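PDB 6A3F: levoglucosan dehydrogenase from Pseudarthrobacter phenanthrenivorans, which catalyses the NAD(+)-dependent oxidation of levoglucosan to 3-dehydrolevoglucosan, working as a homotetramer of the Gfo/Idh/MocA family. Local coordinates for residues Gly304-Asn309 with Asp314-Ala319; Val159-Lys164 with Arg331-Gly336; Gly169-Ile174 with Val318-Asp323. One frame throughout, in Å; residues are numbered along the deposited sequence.

Contact 1. Residues Gly304-Asn309 with Asp314-Ala319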
loop_
_atom_site.group_PDB
_atom_site.type_symbol
_atom_site.label_atom_id
_atom_site.label_comp_id
_atom_site.label_asym_id
_atom_site.label_seq_id
_atom_site.Cartn_x
_atom_site.Cartn_y
_atom_site.Cartn_z
ATOM N N GLY B 304 14.990 -11.884 10.346
ATOM C CA GLY B 304 14.199 -10.814 9.760
ATOM C C GLY B 304 14.095 -10.949 8.253
ATOM O O GLY B 304 14.619 -11.896 7.645
ATOM N N SER B 305 13.374 -10.001 7.659
ATOM C CA SER B 305 13.126 -10.014 6.216
ATOM C C SER B 305 13.199 -8.568 5.681
ATOM O O SER B 305 12.971 -7.576 6.416
ATOM C CB SER B 305 11.767 -10.626 5.907
ATOM O OG SER B 305 11.605 -11.973 6.290
ATOM N N ILE B 306 13.519 -8.420 4.377
ATOM C CA ILE B 306 13.665 -7.158 3.724
ATOM C C ILE B 306 12.963 -7.253 2.366
ATOM O O ILE B 306 13.157 -8.233 1.681
ATOM C CB ILE B 306 15.130 -6.763 3.496
ATOM C CG1 ILE B 306 15.917 -6.692 4.817
ATOM C CG2 ILE B 306 15.219 -5.453 2.739
ATOM C CD1 ILE B 306 17.406 -6.691 4.609
ATOM N N VAL B 307 12.149 -6.245 2.054
ATOM C CA VAL B 307 11.397 -6.195 0.799
ATOM C C VAL B 307 11.651 -4.831 0.171
ATOM O O VAL B 307 11.635 -3.799 0.875
ATOM C CB VAL B 307 9.890 -6.434 1.053
ATOM C CG1 VAL B 307 9.038 -6.099 -0.176
ATOM C CG2 VAL B 307 9.650 -7.860 1.509
ATOM N N PHE B 308 11.822 -4.787 -1.149
ATOM C CA PHE B 308 12.093 -3.549 -1.855
ATOM C C PHE B 308 11.284 -3.556 -3.152
ATOM O O PHE B 308 11.091 -4.618 -3.743
ATOM C CB PHE B 308 13.575 -3.411 -2.229
ATOM C CG PHE B 308 13.918 -2.255 -3.137
ATOM C CD1 PHE B 308 13.856 -0.944 -2.678
ATOM C CD2 PHE B 308 14.352 -2.469 -4.434
ATOM C CE1 PHE B 308 14.147 0.120 -3.511
ATOM C CE2 PHE B 308 14.685 -1.394 -5.246
ATOM C CZ PHE B 308 14.604 -0.111 -4.786
ATOM N N ASN B 309 10.849 -2.368 -3.558
ATOM C CA ASN B 309 10.085 -2.102 -4.795
ATOM C C ASN B 309 10.563 -0.762 -5.374
ATOM O O ASN B 309 10.282 0.311 -4.822
ATOM C CB ASN B 309 8.581 -2.101 -4.551
ATOM C CG ASN B 309 7.742 -1.532 -5.681
ATOM O OD1 ASN B 309 8.222 -1.451 -6.818
ATOM N ND2 ASN B 309 6.450 -1.269 -5.420
ATOM N N ASP B 314 11.950 5.206 -2.670
ATOM C CA ASP B 314 12.278 5.876 -1.423
ATOM C C ASP B 314 12.135 5.010 -0.184
ATOM O O ASP B 314 12.640 5.398 0.894
ATOM C CB ASP B 314 11.421 7.130 -1.217
ATOM C CG ASP B 314 11.687 8.213 -2.270
ATOM O OD1 ASP B 314 12.699 8.917 -2.145
ATOM O OD2 ASP B 314 10.840 8.356 -3.202
ATOM N N GLU B 315 11.474 3.875 -0.326
ATOM C CA GLU B 315 11.086 3.007 0.723
ATOM C C GLU B 315 11.936 1.744 0.745
ATOM O O GLU B 315 12.209 1.143 -0.307
ATOM C CB GLU B 315 9.649 2.505 0.529
ATOM C CG GLU B 315 8.611 3.576 0.689
ATOM C CD GLU B 315 7.203 3.144 0.323
ATOM O OE1 GLU B 315 6.911 1.930 0.297
ATOM O OE2 GLU B 315 6.400 4.040 0.086
ATOM N N LEU B 316 12.218 1.280 1.968
ATOM C CA LEU B 316 12.622 -0.093 2.223
ATOM C C LEU B 316 11.725 -0.700 3.304
ATOM O O LEU B 316 11.502 -0.058 4.295
ATOM C CB LEU B 316 14.083 -0.189 2.673
ATOM C CG LEU B 316 14.627 -1.619 2.701
ATOM C CD1 LEU B 316 14.797 -2.184 1.284
ATOM C CD2 LEU B 316 15.977 -1.663 3.411
ATOM N N GLN B 317 11.229 -1.907 3.103
ATOM C CA GLN B 317 10.469 -2.569 4.119
ATOM C C GLN B 317 11.375 -3.565 4.858
ATOM O O GLN B 317 12.074 -4.367 4.220
ATOM C CB GLN B 317 9.239 -3.252 3.544
ATOM C CG GLN B 317 8.306 -2.262 2.873
ATOM C CD GLN B 317 7.094 -2.932 2.287
ATOM O OE1 GLN B 317 6.856 -2.876 1.082
ATOM N NE2 GLN B 317 6.296 -3.550 3.129
ATOM N N VAL B 318 11.296 -3.560 6.178
ATOM C CA VAL B 318 12.115 -4.514 6.969
ATOM C C VAL B 318 11.328 -4.976 8.182
ATOM O O VAL B 318 10.702 -4.160 8.824
ATOM C CB VAL B 318 13.473 -3.929 7.374
ATOM C CG1 VAL B 318 13.387 -2.624 8.153
ATOM C CG2 VAL B 318 14.346 -4.962 8.093
ATOM N N ALA B 319 11.359 -6.293 8.430
ATOM C CA ALA B 319 10.685 -6.906 9.548
ATOM C C ALA B 319 11.765 -7.554 10.410
ATOM O O ALA B 319 12.500 -8.355 9.871
ATOM C CB ALA B 319 9.668 -7.917 9.066
HETATM O O HOH W 1 10.417 -0.034 -1.928
#
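The Phe308 ring turns its edge to the backbone of Glu315: CD1 lies 3.6 Å from Glu315 O, near the ring plane. Leu316 CD1 approaches the same ring obliquely and packs on Phe308 CB. The ring also meets that of Phe297, the planes about 30° apart. Phe308 CG is anti to the backbone N and beside the carbonyl carbon (chi1 172°), and CD1 is the ring atom nearest the Glu315 carbonyl. A water accepts from Asn309 N and probably donates to Glu315 O.

The rest is an antiparallel hairpin ladder. Ser305 and Ala319 form one hydrogen-bonded pair, Val307 and Gln317 the next. The bond from Gln317 N to Val307 O is 3.0 Å long. Between them Ile306 faces Val318 in a non-hydrogen-bonded pair, CA to CA 4.5 Å. Ile306 CG2 touches Leu316 CD1 at 3.6 Å, the side chains crossing obliquely, and Ile306 CG1 lies beside Val318 CG2.

Ser305 OG is hydrogen-bonded to His289 O of the second subunit. The hairpin belongs to the large mixed sheet of the C-terminal, substrate-binding domain. Strand 294-301 flanks it at 304-309 and strand 330-334 at 315-320. Helix 157-167 packs on the face bearing Phe308, Leu316 and Val318.

Contact 2. Residues Val159-Lys164 with Arg331-Gly336. With SO4 (sulfate ion), chain C.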
loop_
_atom_site.group_PDB
_atom_site.type_symbol
_atom_site.label_atom_id
_atom_site.label_comp_id
_atom_site.label_asym_id
_atom_site.label_seq_id
_atom_site.Cartn_x
_atom_site.Cartn_y
_atom_site.Cartn_z
ATOM N N VAL B 159 18.455 0.268 -1.387
ATOM C CA VAL B 159 19.152 -0.966 -1.670
ATOM C C VAL B 159 20.483 -1.027 -0.889
ATOM O O VAL B 159 20.806 -2.075 -0.283
ATOM C CB VAL B 159 19.361 -1.133 -3.188
ATOM C CG1 VAL B 159 20.172 -2.411 -3.487
ATOM C CG2 VAL B 159 18.012 -1.113 -3.900
ATOM N N ALA B 160 21.205 0.082 -0.843
ATOM C CA ALA B 160 22.418 0.180 0.005
ATOM C C ALA B 160 22.042 0.046 1.485
ATOM O O ALA B 160 22.826 -0.475 2.251
ATOM C CB ALA B 160 23.116 1.478 -0.239
ATOM N N LEU B 161 20.878 0.541 1.886
ATOM C CA LEU B 161 20.368 0.343 3.258
ATOM C C LEU B 161 20.138 -1.147 3.547
ATOM O O LEU B 161 20.423 -1.646 4.648
ATOM C CB LEU B 161 19.062 1.131 3.416
ATOM C CG LEU B 161 18.403 1.004 4.794
ATOM C CD1 LEU B 161 19.351 1.513 5.878
ATOM C CD2 LEU B 161 17.112 1.814 4.844
ATOM N N ALA B 162 19.538 -1.865 2.609
ATOM C CA ALA B 162 19.352 -3.336 2.744
ATOM C C ALA B 162 20.711 -4.018 2.977
ATOM O O ALA B 162 20.875 -4.907 3.851
ATOM C CB ALA B 162 18.706 -3.897 1.502
ATOM N N LYS B 163 21.684 -3.583 2.201
ATOM C CA LYS B 163 23.056 -4.139 2.349
ATOM C C LYS B 163 23.603 -3.848 3.751
ATOM O O LYS B 163 24.188 -4.747 4.401
ATOM C CB LYS B 163 23.974 -3.567 1.274
ATOM C CG LYS B 163 25.438 -3.962 1.379
ATOM C CD LYS B 163 25.660 -5.425 1.129
ATOM C CE LYS B 163 27.132 -5.768 0.948
ATOM N NZ LYS B 163 27.285 -7.203 0.651
ATOM N N LYS B 164 23.321 -2.668 4.266
ATOM C CA LYS B 164 23.831 -2.270 5.567
ATOM C C LYS B 164 23.225 -3.189 6.641
ATOM O O LYS B 164 23.959 -3.714 7.518
ATOM C CB LYS B 164 23.541 -0.804 5.849
ATOM C CG LYS B 164 23.909 -0.372 7.267
ATOM C CD LYS B 164 23.315 0.911 7.718
ATOM C CE LYS B 164 23.935 1.399 9.023
ATOM N NZ LYS B 164 23.401 2.723 9.439
ATOM N N ARG B 331 8.342 -2.685 8.797
ATOM C CA ARG B 331 8.493 -1.244 8.867
ATOM C C ARG B 331 8.757 -0.700 7.460
ATOM O O ARG B 331 9.682 -1.145 6.785
ATOM C CB ARG B 331 9.706 -0.816 9.707
ATOM C CG ARG B 331 9.766 -1.510 11.066
ATOM C CD ARG B 331 11.026 -1.169 11.830
ATOM N NE ARG B 331 11.142 -2.004 13.016
ATOM C CZ ARG B 331 11.975 -1.791 14.006
ATOM N NH1 ARG B 331 12.725 -0.702 14.019
ATOM N NH2 ARG B 331 12.032 -2.647 15.008
ATOM N N THR B 332 8.083 0.384 7.122
ATOM C CA THR B 332 8.352 1.124 5.909
ATOM C C THR B 332 9.309 2.291 6.199
ATOM O O THR B 332 8.912 3.334 6.801
ATOM C CB THR B 332 7.035 1.634 5.307
ATOM O OG1 THR B 332 6.249 0.503 4.973
ATOM C CG2 THR B 332 7.257 2.429 4.050
ATOM N N VAL B 333 10.563 2.116 5.834
ATOM C CA VAL B 333 11.615 3.038 6.138
ATOM C C VAL B 333 11.883 3.892 4.901
ATOM O O VAL B 333 12.212 3.330 3.820
ATOM C CB VAL B 333 12.909 2.314 6.587
ATOM C CG1 VAL B 333 14.019 3.327 6.883
ATOM C CG2 VAL B 333 12.657 1.412 7.767
ATOM N N TYR B 334 11.730 5.234 5.052
ATOM C CA TYR B 334 12.042 6.219 4.016
ATOM C C TYR B 334 13.513 6.664 4.117
ATOM O O TYR B 334 13.982 7.088 5.187
ATOM C CB TYR B 334 11.074 7.404 4.070
ATOM C CG TYR B 334 9.726 7.048 3.492
ATOM C CD1 TYR B 334 8.741 6.483 4.278
ATOM C CD2 TYR B 334 9.463 7.243 2.137
ATOM C CE1 TYR B 334 7.522 6.104 3.737
ATOM C CE2 TYR B 334 8.268 6.845 1.578
ATOM C CZ TYR B 334 7.287 6.289 2.372
ATOM O OH TYR B 334 6.112 5.898 1.784
ATOM N N THR B 335 14.234 6.614 3.008
ATOM C CA THR B 335 15.665 6.922 3.036
ATOM C C THR B 335 15.926 8.425 3.080
ATOM O O THR B 335 15.253 9.243 2.461
ATOM C CB THR B 335 16.456 6.279 1.889
ATOM O OG1 THR B 335 16.074 6.816 0.629
ATOM C CG2 THR B 335 16.264 4.786 1.873
ATOM N N GLY B 336 16.925 8.775 3.884
ATOM C CA GLY B 336 17.283 10.161 4.075
ATOM C C GLY B 336 18.687 10.309 4.642
ATOM O O GLY B 336 19.553 9.451 4.431
HETATM S S SO4 C . 14.706 -1.015 16.996
HETATM O O1 SO4 C . 15.349 -2.217 16.333
HETATM O O2 SO4 C . 14.750 0.082 16.019
HETATM O O3 SO4 C . 15.379 -0.564 18.258
HETATM O O4 SO4 C . 13.296 -1.321 17.327
#
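Leu161 on a helical turn and Thr335, just past the end of a strand, are the nearest CA pair, 8.1 Å apart, so side chains alone bridge the segments. Helix 157-167 packs by Leu161 on strand 330-334, the outermost strand of the mixed sheet within this chain. Leu161 CG is anti to the backbone N (chi1 179°), which extends the side chain from the helix toward the strand. The CD2 methyl does the touching. Leu161 CD2 meets Val333 CG1 at 4.0 Å, and the two side chains cross at about a right angle. Leu161 CD2 also lies 4.3 Å from Thr335 CG2. Val333 and Thr335 thus offer one methyl each to a single leucine branch. His339 and Leu316 also pack on Leu161.

Arg331, at the other end of the strand segment, is turned to a sulfate. Its chain is extended from CG to NE, and the ion sits at the guanidinium edge with its sulfur in the guanidinium plane. NH1 of Arg331 donates to sulfate O2 at 3.0 Å, nearly straight at 168°. NH2 of Arg331 donates to sulfate O4 at 3.0 Å, more bent at 149°. The sulfate, probably from the crystallisation liquor, also accepts from Gln324 N of the fourth subunit. Arg331 NH1 is also hydrogen-bonded to Arg327 O of the fourth subunit, and Asp323 of the same chain forms a salt bridge with Arg331 NH2. Arg331 and Thr332 pair with a strand of the fourth subunit, so the sheet continues across that interface.

The chemistry has two parts. Between helix and strand it is purely apolar: buried methyl groups meet with no hydrogen bond across the segments. At the interface, Arg331 NH2 lies close to its counterpart on the fourth subunit, and the sulfate and Asp323 probably offset the gathered positive charge.

Contact 3. Residues Gly169-Ile174 with Val318-Asp323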
loop_
_atom_site.group_PDB
_atom_site.type_symbol
_atom_site.label_atom_id
_atom_site.label_comp_id
_atom_site.label_asym_id
_atom_site.label_seq_id
_atom_site.Cartn_x
_atom_site.Cartn_y
_atom_site.Cartn_z
ATOM N N GLY B 169 24.238 -8.024 10.403
ATOM C CA GLY B 169 23.659 -9.104 11.095
ATOM C C GLY B 169 22.214 -8.845 11.526
ATOM O O GLY B 169 21.616 -9.711 12.152
ATOM N N ALA B 170 21.648 -7.736 11.072
ATOM C CA ALA B 170 20.319 -7.254 11.554
ATOM C C ALA B 170 19.191 -8.224 11.155
ATOM O O ALA B 170 18.162 -8.306 11.900
ATOM C CB ALA B 170 20.058 -5.852 11.062
ATOM N N ILE B 171 19.338 -9.001 10.055
ATOM C CA ILE B 171 18.299 -9.988 9.724
ATOM C C ILE B 171 18.836 -11.412 9.835
ATOM O O ILE B 171 18.277 -12.346 9.252
ATOM C CB ILE B 171 17.619 -9.732 8.353
ATOM C CG1 ILE B 171 18.562 -9.873 7.152
ATOM C CG2 ILE B 171 16.950 -8.363 8.373
ATOM C CD1 ILE B 171 17.868 -10.185 5.836
ATOM N N GLY B 172 19.968 -11.580 10.513
ATOM C CA GLY B 172 20.559 -12.908 10.658
ATOM C C GLY B 172 21.215 -13.390 9.370
ATOM O O GLY B 172 21.668 -12.583 8.552
ATOM N N ARG B 173 21.211 -14.702 9.182
ATOM C CA ARG B 173 21.778 -15.269 7.990
ATOM C C ARG B 173 20.707 -15.329 6.903
ATOM O O ARG B 173 19.561 -15.656 7.167
ATOM C CB ARG B 173 22.310 -16.677 8.246
ATOM C CG ARG B 173 23.522 -16.728 9.176
ATOM C CD ARG B 173 24.728 -16.069 8.551
ATOM N NE ARG B 173 25.953 -16.258 9.322
ATOM C CZ ARG B 173 26.796 -17.283 9.204
ATOM N NH1 ARG B 173 26.594 -18.229 8.307
ATOM N NH2 ARG B 173 27.882 -17.312 9.966
ATOM N N ILE B 174 21.122 -15.103 5.675
ATOM C CA ILE B 174 20.168 -15.200 4.573
ATOM C C ILE B 174 19.895 -16.666 4.188
ATOM O O ILE B 174 20.836 -17.413 3.936
ATOM C CB ILE B 174 20.674 -14.375 3.387
ATOM C CG1 ILE B 174 20.733 -12.888 3.753
ATOM C CG2 ILE B 174 19.821 -14.672 2.157
ATOM C CD1 ILE B 174 21.275 -11.999 2.677
ATOM N N VAL B 318 11.296 -3.560 6.178
ATOM C CA VAL B 318 12.115 -4.514 6.969
ATOM C C VAL B 318 11.328 -4.976 8.182
ATOM O O VAL B 318 10.702 -4.160 8.824
ATOM C CB VAL B 318 13.473 -3.929 7.374
ATOM C CG1 VAL B 318 13.387 -2.624 8.153
ATOM C CG2 VAL B 318 14.346 -4.962 8.093
ATOM N N ALA B 319 11.359 -6.293 8.430
ATOM C CA ALA B 319 10.685 -6.906 9.548
ATOM C C ALA B 319 11.765 -7.554 10.410
ATOM O O ALA B 319 12.500 -8.355 9.871
ATOM C CB ALA B 319 9.668 -7.917 9.066
ATOM N N PHE B 320 11.854 -7.148 11.688
ATOM C CA PHE B 320 12.773 -7.742 12.667
ATOM C C PHE B 320 12.054 -8.738 13.576
ATOM O O PHE B 320 11.071 -8.440 14.276
ATOM C CB PHE B 320 13.488 -6.643 13.451
ATOM C CG PHE B 320 14.289 -5.706 12.602
ATOM C CD1 PHE B 320 15.438 -6.152 11.939
ATOM C CD2 PHE B 320 13.878 -4.392 12.418
ATOM C CE1 PHE B 320 16.194 -5.280 11.183
ATOM C CE2 PHE B 320 14.621 -3.533 11.631
ATOM C CZ PHE B 320 15.785 -3.967 11.026
ATOM N N ALA B 321 12.601 -9.959 13.616
ATOM C CA ALA B 321 12.132 -11.016 14.478
ATOM C C ALA B 321 12.205 -10.591 15.958
ATOM O O ALA B 321 11.413 -11.032 16.743
ATOM C CB ALA B 321 12.921 -12.299 14.270
ATOM N N SER B 322 13.130 -9.743 16.304
ATOM C CA SER B 322 13.330 -9.376 17.708
ATOM C C SER B 322 12.195 -8.472 18.253
ATOM O O SER B 322 12.208 -8.158 19.448
ATOM C CB SER B 322 14.645 -8.684 17.841
ATOM O OG SER B 322 14.660 -7.483 17.081
ATOM N N ASP B 323 11.290 -7.926 17.409
ATOM C CA ASP B 323 10.201 -7.013 17.923
ATOM C C ASP B 323 9.398 -7.771 18.947
ATOM O O ASP B 323 9.233 -8.964 18.853
ATOM C CB ASP B 323 9.252 -6.597 16.791
ATOM C CG ASP B 323 9.859 -5.651 15.761
ATOM O OD1 ASP B 323 10.804 -4.968 16.057
ATOM O OD2 ASP B 323 9.310 -5.576 14.602
#
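Ala170 meets the Phe320 ring with two different atoms. Ala170 O lies at the ring edge, near the ring plane, 3.5 Å from Phe320 CD1. Ala170 CB packs on Phe320 CE1 at 3.9 Å. The Phe320 side chain has CG anti to its own carbonyl carbon (chi1 -59°), and this brings the end of the ring nearer to the loop. Val318 CG2, from the same strand, lies over one face of the Phe320 ring, 3.4 Å from its plane and offset toward the rim. Arg327 of the fourth subunit packs on Ala170 and Phe320.

Ile171 adds an apolar contact. Its chi1 of 65° puts CG1 between the backbone N and the carbonyl carbon, and sets CG2, the touching methyl, anti to the carbonyl carbon. Ile171 CG2 lies 4.2 Å from Phe320 CE1, approaching obliquely, and 4.3 Å from Val318 CG2. The far end of Ile171 leads away from this pair. No hydrogen bond joins the two segments.

Both sides are shaped by turns. Gly169 ends helix 157-167 in a Schellman motif, and a type I turn from Gly169 to Gly172 presents Ala170 and Ile171. Another type I turn runs from Phe320 to Asp323 as the strand ends.

The contact thus packs the link between helix 157-167 and strand 174-182 against the end of strand 315-320. Tyr165 of that helix touches Ala170 and Val318. Ile299 and Ile306 on neighbouring strands pack on Ile171.

Overall arrangement
All three contacts lie in one corner of the C-terminal domain, around strand 315-320. Contacts 1 and 3 share Val318 and Ala319, with centres about 11 Å apart. Contact 1 lies closer to contact 2, about 7 Å between centres; there a backbone hydrogen bond of 2.8 Å runs from Leu316 N to Val333 O. Contacts 2 and 3 meet at the tetramer interface, tied by the salt bridge of Arg331 and Asp323, and both reach the fourth subunit. Contact 1 comes nearest to the levoglucosan-binding site: the side chain of Phe308 is about 6 Å from that of levoglucosan-binding Tyr153. Contacts 2 and 3 are structural packing away from the annotated sites.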